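Local coordinates for CRISPR protein (Archaeoglobus fulgidus, PDB 4MJK) that probably serves as a Cas5-type subunit of a CRISPR Cascade complex, of the kind that helps to hold the guide RNA in type I-A systems, at residues Ile147-Ile150 / Gly151-Ser155; Ala138-Glu141 / Lys142-Trp145; Thr34-Leu37 / Gly38-Glu42. All coordinates share one frame; numbering follows the deposited sequence.

Contact 1. Residues Ile147-Ile150 / Gly151-Ser155; sequences IHRI and GSKES
Arg149 reaches across to the turn that follows it, its side chain meeting Gly151, Lys153 and Ser155. Arg149 CB starts 3.5 Å from Ser155 O. With CG between the backbone N and the carbonyl carbon (chi1 61°) and a bend at chi2 (120°), Arg149 CD arrives 3.4 Å from Gly151 O. Arg149 NE forms a salt bridge with Glu42 of helix 33-46. At the tip Arg149 NH1 gives a weak hydrogen bond of 2.9 Å to Gly151 O, while Arg149 NH2 comes within 3.8 Å of Lys153 NZ. The aliphatic CD of Lys153 lies over one guanidinium face, offset toward its rim, and Ser152 CA sits in plane at the edge. The two like charges are probably tolerated because Glu42 offsets part of them. A methionine in place of Arg149 would probably leave Glu42 without its mate and the Gly151 carbonyl without this donor. Glycine suits position 151, since a CB would clash with Ile150 O. Apolar Ile150 packs against helix 33-46, while Ile150 N donates to Ser155 O at 3.1 Å. Small hydroxyls suit Ser152 and Ser155: Ser155 OG donates to Ser152 OG, which donates in turn to Glu154 OE2. The backbone bond from Ser155 N to Ser152 O (2.9 Å) closes a type I beta turn, which reverses the chain just before strand 157-170.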
ATOM      1  N   ILE A 147     -15.835   0.675  11.778  1.00 18.76           N
ATOM      2  CA  ILE A 147     -15.436   0.421  10.401  1.00 17.48           C
ATOM      3  C   ILE A 147     -13.947   0.052  10.367  1.00 15.82           C
ATOM      4  O   ILE A 147     -13.110   0.851  10.802  1.00 14.97           O
ATOM      5  CB  ILE A 147     -15.708   1.648   9.536  1.00 20.35           C
ATOM      6  CG1 ILE A 147     -17.223   1.880   9.418  1.00 20.87           C
ATOM      7  CG2 ILE A 147     -15.065   1.488   8.148  1.00 17.38           C
ATOM      8  CD1 ILE A 147     -17.591   3.220   8.785  1.00 21.62           C
ATOM      9  N   HIS A 148     -13.625  -1.139   9.848  1.00 14.34           N
ATOM     10  CA  HIS A 148     -12.245  -1.649   9.827  1.00 19.09           C
ATOM     11  C   HIS A 148     -11.714  -1.889   8.418  1.00 18.09           C
ATOM     12  O   HIS A 148     -10.520  -2.152   8.235  1.00 14.05           O
ATOM     13  CB  HIS A 148     -12.123  -2.966  10.607  1.00 21.00           C
ATOM     14  CG  HIS A 148     -12.557  -2.862  12.038  1.00 26.32           C
ATOM     15  ND1 HIS A 148     -12.076  -1.893  12.888  1.00 26.30           N
ATOM     16  CD2 HIS A 148     -13.423  -3.605  12.763  1.00 30.54           C
ATOM     17  CE1 HIS A 148     -12.627  -2.039  14.079  1.00 26.56           C
ATOM     18  NE2 HIS A 148     -13.452  -3.075  14.030  1.00 30.87           N
ATOM     19  N   ARG A 149     -12.601  -1.831   7.429  1.00 15.04           N
ATOM     20  CA  ARG A 149     -12.147  -1.884   6.050  1.00 13.86           C
ATOM     21  C   ARG A 149     -13.047  -1.091   5.118  1.00 15.07           C
ATOM     22  O   ARG A 149     -14.252  -1.010   5.309  1.00 15.63           O
ATOM     23  CB  ARG A 149     -12.008  -3.325   5.566  1.00 18.29           C
ATOM     24  CG  ARG A 149     -13.294  -4.104   5.596  1.00 20.98           C
ATOM     25  CD  ARG A 149     -13.630  -4.575   4.217  1.00 24.98           C
ATOM     26  NE  ARG A 149     -14.628  -5.638   4.234  1.00 35.42           N
ATOM     27  CZ  ARG A 149     -14.853  -6.453   3.210  1.00 35.08           C
ATOM     28  NH1 ARG A 149     -14.150  -6.316   2.093  1.00 27.70           N
ATOM     29  NH2 ARG A 149     -15.783  -7.394   3.304  1.00 38.70           N
ATOM     30  N   ILE A 150     -12.436  -0.484   4.115  1.00 12.98           N
ATOM     31  CA  ILE A 150     -13.188   0.226   3.089  1.00 13.34           C
ATOM     32  C   ILE A 150     -12.660  -0.242   1.745  1.00 12.33           C
ATOM     33  O   ILE A 150     -11.557   0.117   1.342  1.00 13.64           O
ATOM     34  CB  ILE A 150     -13.045   1.748   3.245  1.00 12.36           C
ATOM     35  CG1 ILE A 150     -13.646   2.183   4.589  1.00 10.64           C
ATOM     36  CG2 ILE A 150     -13.732   2.474   2.074  1.00 13.73           C
ATOM     37  CD1 ILE A 150     -13.355   3.621   4.970  1.00 11.35           C
ATOM     38  N   GLY A 151     -13.436  -1.069   1.064  1.00 12.59           N
ATOM     39  CA  GLY A 151     -12.959  -1.719  -0.143  1.00 14.10           C
ATOM     40  C   GLY A 151     -12.750  -3.190   0.150  1.00 15.77           C
ATOM     41  O   GLY A 151     -13.537  -3.793   0.876  1.00 18.40           O
ATOM     42  N   SER A 152     -11.680  -3.750  -0.404  1.00 14.93           N
ATOM     43  CA  SER A 152     -11.346  -5.164  -0.271  1.00 17.90           C
ATOM     44  C   SER A 152     -10.930  -5.495   1.156  1.00 19.36           C
ATOM     45  O   SER A 152     -10.664  -4.594   1.950  1.00 15.43           O
ATOM     46  CB  SER A 152     -10.163  -5.492  -1.174  1.00 20.30           C
ATOM     47  OG  SER A 152      -8.974  -4.908  -0.645  1.00 16.86           O
ATOM     48  N   LYS A 153     -10.841  -6.791   1.451  1.00 19.55           N
ATOM     49  CA  LYS A 153     -10.388  -7.293   2.748  1.00 21.13           C
ATOM     50  C   LYS A 153      -9.065  -6.670   3.196  1.00 17.76           C
ATOM     51  O   LYS A 153      -8.880  -6.409   4.375  1.00 21.32           O
ATOM     52  CB  LYS A 153     -10.201  -8.814   2.686  1.00 27.20           C
ATOM     53  CG  LYS A 153     -11.448  -9.611   2.336  1.00 37.77           C
ATOM     54  CD  LYS A 153     -12.342  -9.825   3.548  1.00 38.69           C
ATOM     55  CE  LYS A 153     -13.520 -10.736   3.209  1.00 43.12           C
ATOM     56  NZ  LYS A 153     -14.526 -10.794   4.314  1.00 51.92           N
ATOM     57  N   GLU A 154      -8.154  -6.453   2.245  1.00 16.94           N
ATOM     58  CA  GLU A 154      -6.816  -5.885   2.510  1.00 18.58           C
ATOM     59  C   GLU A 154      -6.852  -4.372   2.805  1.00 13.90           C
ATOM     60  O   GLU A 154      -5.887  -3.820   3.321  1.00 14.49           O
ATOM     61  CB  GLU A 154      -5.872  -6.165   1.314  1.00 20.30           C
ATOM     62  CG  GLU A 154      -5.956  -5.098   0.174  1.00 25.61           C
ATOM     63  CD  GLU A 154      -5.704  -5.642  -1.251  1.00 30.87           C
ATOM     64  OE1 GLU A 154      -4.620  -6.240  -1.497  1.00 30.37           O
ATOM     65  OE2 GLU A 154      -6.597  -5.455  -2.134  1.00 21.19           O
ATOM     66  N   SER A 155      -7.966  -3.708   2.492  1.00 13.19           N
ATOM     67  CA  SER A 155      -8.070  -2.245   2.611  1.00 12.48           C
ATOM     68  C   SER A 155      -8.399  -1.820   4.039  1.00 14.34           C
ATOM     69  O   SER A 155      -9.451  -1.242   4.294  1.00 13.08           O
ATOM     70  CB  SER A 155      -9.138  -1.699   1.646  1.00 13.36           C
ATOM     71  OG  SER A 155      -8.908  -2.147   0.318  1.00 14.31           O
TER

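Contact 2. Residues Ala138-Glu141 / Lys142-Trp145; sequences AVEE and KILW
Val139 and Ile143 meet at a slant, Val139 CG2 lying 3.9 Å from Ile143 CB. The other methyl, Val139 CG1, approaches Leu144 CD2 more loosely, at 4.2 Å. The torsion at Val139 (chi1 55°) aims CG2, anti to the backbone N, at Ile143, and CG1, between that N and the carbonyl carbon, at Leu144. Glu140 adds its aliphatic part: Glu140 CB rests 3.5 Å from Ile143 CG1, the two chains running alongside each other. Branched apolar residues suit these places because Val139, Ile143 and Leu144 are all buried, against helix 33-46 and strand 2-10. The short helix 141-144 falls between strands 127-134 and 157-170, where a ferredoxin-like fold, as in RAMP proteins, has its second helix. Its backbone bonds reach three residues back and are weak: Ile143 N to Glu140 O at 3.0 Å, and Leu144 N to Glu141 O at 3.2 Å. Trp145 CD1 also lies 3.5 Å from Glu141 O, which stands oblique to the indole ring. Among the charged groups, Lys142 forms a salt bridge with Asp47, whose carboxylate suits a lysine at this exposed place. Glu140 OE2 stays 5.2 Å from Lys142 NZ, too far apart for a salt bridge.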
ATOM      1  N   ALA A 138     -29.694   8.073  10.629  1.00 38.30           N
ATOM      2  CA  ALA A 138     -29.742   6.799   9.915  1.00 37.72           C
ATOM      3  C   ALA A 138     -28.779   5.748  10.465  1.00 35.96           C
ATOM      4  O   ALA A 138     -28.858   4.579  10.093  1.00 33.68           O
ATOM      5  CB  ALA A 138     -29.495   7.014   8.425  1.00 36.11           C
ATOM      6  N   VAL A 139     -27.867   6.156  11.339  1.00 35.24           N
ATOM      7  CA  VAL A 139     -26.922   5.199  11.899  1.00 36.77           C
ATOM      8  C   VAL A 139     -26.413   5.612  13.277  1.00 38.47           C
ATOM      9  O   VAL A 139     -26.077   6.776  13.506  1.00 38.06           O
ATOM     10  CB  VAL A 139     -25.727   4.963  10.946  1.00 35.80           C
ATOM     11  CG1 VAL A 139     -25.055   6.281  10.601  1.00 33.00           C
ATOM     12  CG2 VAL A 139     -24.735   3.981  11.560  1.00 34.95           C
ATOM     13  N   GLU A 140     -26.371   4.649  14.193  1.00 37.22           N
ATOM     14  CA  GLU A 140     -25.782   4.866  15.505  1.00 36.39           C
ATOM     15  C   GLU A 140     -24.356   5.381  15.348  1.00 35.52           C
ATOM     16  O   GLU A 140     -23.561   4.836  14.580  1.00 32.45           O
ATOM     17  CB  GLU A 140     -25.778   3.570  16.322  1.00 38.60           C
ATOM     18  CG  GLU A 140     -27.156   3.020  16.661  1.00 42.19           C
ATOM     19  CD  GLU A 140     -27.792   2.251  15.505  1.00 51.01           C
ATOM     20  OE1 GLU A 140     -28.388   2.893  14.606  1.00 47.31           O
ATOM     21  OE2 GLU A 140     -27.700   1.004  15.498  1.00 53.14           O
ATOM     22  N   GLU A 141     -24.035   6.436  16.084  1.00 34.58           N
ATOM     23  CA  GLU A 141     -22.704   7.018  16.032  1.00 33.73           C
ATOM     24  C   GLU A 141     -21.649   5.978  16.405  1.00 33.00           C
ATOM     25  O   GLU A 141     -20.578   5.917  15.799  1.00 27.83           O
ATOM     26  CB  GLU A 141     -22.634   8.226  16.964  1.00 34.94           C
ATOM     27  CG  GLU A 141     -21.414   9.087  16.781  1.00 35.51           C
ATOM     28  CD  GLU A 141     -21.492  10.373  17.579  1.00 37.17           C
ATOM     29  OE1 GLU A 141     -22.589  10.686  18.100  1.00 39.88           O
ATOM     30  OE2 GLU A 141     -20.458  11.074  17.676  1.00 37.81           O
ATOM     31  N   LYS A 142     -21.956   5.146  17.397  1.00 28.70           N
ATOM     32  CA  LYS A 142     -21.018   4.123  17.830  1.00 30.11           C
ATOM     33  C   LYS A 142     -20.638   3.182  16.694  1.00 28.87           C
ATOM     34  O   LYS A 142     -19.507   2.710  16.632  1.00 30.89           O
ATOM     35  CB  LYS A 142     -21.579   3.320  19.014  1.00 37.50           C
ATOM     36  CG  LYS A 142     -22.534   2.200  18.633  1.00 37.71           C
ATOM     37  CD  LYS A 142     -23.117   1.520  19.873  1.00 42.05           C
ATOM     38  CE  LYS A 142     -24.323   0.641  19.538  1.00 43.54           C
ATOM     39  NZ  LYS A 142     -23.962  -0.611  18.798  1.00 45.55           N
ATOM     40  N   ILE A 143     -21.588   2.899  15.808  1.00 30.34           N
ATOM     41  CA  ILE A 143     -21.357   1.957  14.712  1.00 27.53           C
ATOM     42  C   ILE A 143     -20.281   2.460  13.758  1.00 24.52           C
ATOM     43  O   ILE A 143     -19.469   1.682  13.253  1.00 20.16           O
ATOM     44  CB  ILE A 143     -22.640   1.683  13.886  1.00 29.64           C
ATOM     45  CG1 ILE A 143     -23.772   1.168  14.784  1.00 36.58           C
ATOM     46  CG2 ILE A 143     -22.348   0.683  12.772  1.00 25.51           C
ATOM     47  CD1 ILE A 143     -23.371   0.007  15.666  1.00 39.28           C
ATOM     48  N   LEU A 144     -20.297   3.763  13.498  1.00 22.06           N
ATOM     49  CA  LEU A 144     -19.315   4.379  12.618  1.00 22.01           C
ATOM     50  C   LEU A 144     -17.903   4.070  13.099  1.00 20.00           C
ATOM     51  O   LEU A 144     -17.010   3.830  12.288  1.00 19.54           O
ATOM     52  CB  LEU A 144     -19.555   5.894  12.504  1.00 20.33           C
ATOM     53  CG  LEU A 144     -20.853   6.314  11.797  1.00 25.20           C
ATOM     54  CD1 LEU A 144     -21.091   7.823  11.880  1.00 22.55           C
ATOM     55  CD2 LEU A 144     -20.856   5.855  10.341  1.00 22.36           C
ATOM     56  N   TRP A 145     -17.704   4.034  14.416  1.00 20.78           N
ATOM     57  CA  TRP A 145     -16.374   3.762  14.974  1.00 19.93           C
ATOM     58  C   TRP A 145     -15.856   2.363  14.637  1.00 19.48           C
ATOM     59  O   TRP A 145     -14.662   2.110  14.729  1.00 20.30           O
ATOM     60  CB  TRP A 145     -16.378   3.932  16.485  1.00 19.07           C
ATOM     61  CG  TRP A 145     -16.370   5.348  16.943  1.00 19.33           C
ATOM     62  CD1 TRP A 145     -17.448   6.094  17.333  1.00 20.31           C
ATOM     63  CD2 TRP A 145     -15.226   6.197  17.076  1.00 19.12           C
ATOM     64  NE1 TRP A 145     -17.040   7.352  17.703  1.00 18.26           N
ATOM     65  CE2 TRP A 145     -15.682   7.442  17.549  1.00 16.31           C
ATOM     66  CE3 TRP A 145     -13.855   6.020  16.842  1.00 17.43           C
ATOM     67  CZ2 TRP A 145     -14.818   8.507  17.802  1.00 17.66           C
ATOM     68  CZ3 TRP A 145     -13.004   7.081  17.083  1.00 19.13           C
ATOM     69  CH2 TRP A 145     -13.486   8.308  17.562  1.00 18.42           C
TER

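Contact 3. Residues Thr34-Leu37 / Gly38-Glu42; sequences TTFL and GAVAE
The ring of Phe36 meets Val40 one turn along the helix, with Val40 CG2 coming obliquely to the ring, 3.8 Å from Phe36 CE2. The same ring is also stacked with that of Trp130, so an aromatic residue suits this buried place: it offers a broad surface to a methyl and to another ring. Phe36 CG stands anti to the backbone N (chi1 -176°), and the ring stands out from the helix with its CE2 beside Val40. Val40 CG2 lies beside its own backbone N, and this branch is also 3.4 Å from Phe36 O. Beta-branched valine can thus use one methyl here while its other arm, CG1, is turned toward Val139.

Beneath the side chains runs regular alpha-helical bonding, each amide reaching the carbonyl four residues back. Gly38 N donates to Thr34 O at 2.8 Å and Ala39 N to Thr35 O at 3.1 Å. Phe36 O takes Val40 N at 3.1 Å and, weakly, Ala39 N as well. Ala41 N closes on Leu37 O at 2.9 Å. Small residues mark the places where other chain segments come close. Ala39 brings only a methyl, touched by Ile147, and Ala41 likewise presents a methyl to Ile58 and Ile59. The helix therefore lies between several elements: Phe36 and Leu37 reach Leu132 of strand 127-134, whereas Leu37, Val40 and Ala41 pack against helix 58-65.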
ATOM      1  N   THR A  34     -20.341   4.427  -2.777  1.00 12.76           N
ATOM      2  CA  THR A  34     -21.085   3.209  -2.440  1.00 15.17           C
ATOM      3  C   THR A  34     -20.204   2.231  -1.665  1.00 15.98           C
ATOM      4  O   THR A  34     -20.709   1.403  -0.899  1.00 13.27           O
ATOM      5  CB  THR A  34     -21.702   2.497  -3.647  1.00 13.84           C
ATOM      6  OG1 THR A  34     -20.703   2.275  -4.652  1.00 15.66           O
ATOM      7  CG2 THR A  34     -22.836   3.342  -4.241  1.00 18.10           C
ATOM      8  N   THR A  35     -18.889   2.329  -1.868  1.00 13.35           N
ATOM      9  CA  THR A  35     -17.950   1.485  -1.131  1.00 12.06           C
ATOM     10  C   THR A  35     -17.909   1.889   0.345  1.00 13.49           C
ATOM     11  O   THR A  35     -17.938   1.034   1.239  1.00 13.25           O
ATOM     12  CB  THR A  35     -16.544   1.503  -1.773  1.00 15.45           C
ATOM     13  OG1 THR A  35     -16.637   0.992  -3.115  1.00 13.91           O
ATOM     14  CG2 THR A  35     -15.564   0.635  -0.989  1.00 15.31           C
ATOM     15  N   PHE A  36     -17.860   3.194   0.597  1.00 11.85           N
ATOM     16  CA  PHE A  36     -17.923   3.712   1.953  1.00 12.50           C
ATOM     17  C   PHE A  36     -19.251   3.345   2.599  1.00 14.16           C
ATOM     18  O   PHE A  36     -19.286   2.917   3.755  1.00 14.16           O
ATOM     19  CB  PHE A  36     -17.766   5.235   1.974  1.00 12.27           C
ATOM     20  CG  PHE A  36     -17.731   5.800   3.356  1.00 13.71           C
ATOM     21  CD1 PHE A  36     -16.523   5.927   4.036  1.00 13.25           C
ATOM     22  CD2 PHE A  36     -18.902   6.152   4.004  1.00 13.42           C
ATOM     23  CE1 PHE A  36     -16.485   6.427   5.320  1.00 14.02           C
ATOM     24  CE2 PHE A  36     -18.867   6.655   5.292  1.00 14.70           C
ATOM     25  CZ  PHE A  36     -17.664   6.788   5.955  1.00 12.14           C
ATOM     26  N   LEU A  37     -20.346   3.515   1.857  1.00 13.25           N
ATOM     27  CA  LEU A  37     -21.669   3.146   2.379  1.00 15.26           C
ATOM     28  C   LEU A  37     -21.780   1.646   2.654  1.00 16.30           C
ATOM     29  O   LEU A  37     -22.419   1.245   3.613  1.00 17.55           O
ATOM     30  CB  LEU A  37     -22.794   3.593   1.436  1.00 15.57           C
ATOM     31  CG  LEU A  37     -23.055   5.103   1.416  1.00 20.24           C
ATOM     32  CD1 LEU A  37     -24.061   5.457   0.347  1.00 25.80           C
ATOM     33  CD2 LEU A  37     -23.518   5.621   2.790  1.00 21.51           C
ATOM     34  N   GLY A  38     -21.180   0.821   1.799  1.00 14.49           N
ATOM     35  CA  GLY A  38     -21.173  -0.619   2.020  1.00 15.92           C
ATOM     36  C   GLY A  38     -20.456  -0.987   3.311  1.00 17.93           C
ATOM     37  O   GLY A  38     -20.823  -1.948   3.983  1.00 16.18           O
ATOM     38  N   ALA A  39     -19.418  -0.225   3.657  1.00 14.40           N
ATOM     39  CA  ALA A  39     -18.689  -0.457   4.905  1.00 17.95           C
ATOM     40  C   ALA A  39     -19.554  -0.111   6.114  1.00 19.30           C
ATOM     41  O   ALA A  39     -19.567  -0.842   7.104  1.00 16.94           O
ATOM     42  CB  ALA A  39     -17.381   0.333   4.931  1.00 14.95           C
ATOM     43  N   VAL A  40     -20.269   1.009   6.036  1.00 17.10           N
ATOM     44  CA  VAL A  40     -21.237   1.350   7.075  1.00 17.81           C
ATOM     45  C   VAL A  40     -22.267   0.218   7.216  1.00 19.90           C
ATOM     46  O   VAL A  40     -22.556  -0.251   8.322  1.00 20.51           O
ATOM     47  CB  VAL A  40     -21.963   2.677   6.768  1.00 17.94           C
ATOM     48  CG1 VAL A  40     -22.951   3.020   7.899  1.00 21.68           C
ATOM     49  CG2 VAL A  40     -20.963   3.800   6.582  1.00 16.93           C
ATOM     50  N   ALA A  41     -22.813  -0.221   6.085  1.00 20.47           N
ATOM     51  CA  ALA A  41     -23.820  -1.277   6.083  1.00 21.60           C
ATOM     52  C   ALA A  41     -23.284  -2.562   6.719  1.00 23.30           C
ATOM     53  O   ALA A  41     -23.958  -3.178   7.544  1.00 23.09           O
ATOM     54  CB  ALA A  41     -24.310  -1.548   4.661  1.00 20.10           C
ATOM     55  N   GLU A  42     -22.074  -2.962   6.334  1.00 21.16           N
ATOM     56  CA  GLU A  42     -21.437  -4.134   6.935  1.00 23.80           C
ATOM     57  C   GLU A  42     -21.275  -3.991   8.448  1.00 27.49           C
ATOM     58  O   GLU A  42     -21.471  -4.956   9.190  1.00 27.85           O
ATOM     59  CB  GLU A  42     -20.064  -4.420   6.303  1.00 24.70           C
ATOM     60  CG  GLU A  42     -19.297  -5.535   7.022  1.00 34.20           C
ATOM     61  CD  GLU A  42     -18.047  -6.014   6.291  1.00 37.89           C
ATOM     62  OE1 GLU A  42     -17.554  -5.304   5.390  1.00 40.79           O
ATOM     63  OE2 GLU A  42     -17.552  -7.115   6.628  1.00 42.09           O
TER

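In the fold
Along the chain contact 3 comes first, then contact 2, then contact 1, the last two separated by a single residue. Their centres lie about 12 Å apart for contacts 2 and 3, 10 Å for contacts 1 and 3, and 17 Å for contacts 1 and 2. Helix 33-46, which holds contact 3, touches both others: Val40 meets Val139 and Leu144, while Thr35 and Ala39 pack against the loop of contact 1. Helix 33-46 and helix 141-144 connect strands ordered 66-73, 127-134, 2-10 and 157-170, an arrangement consistent with the ferredoxin-like core of Cas5 proteins. Helix 33-46 thus packs against both helix 141-144 and the loop entering strand 157-170.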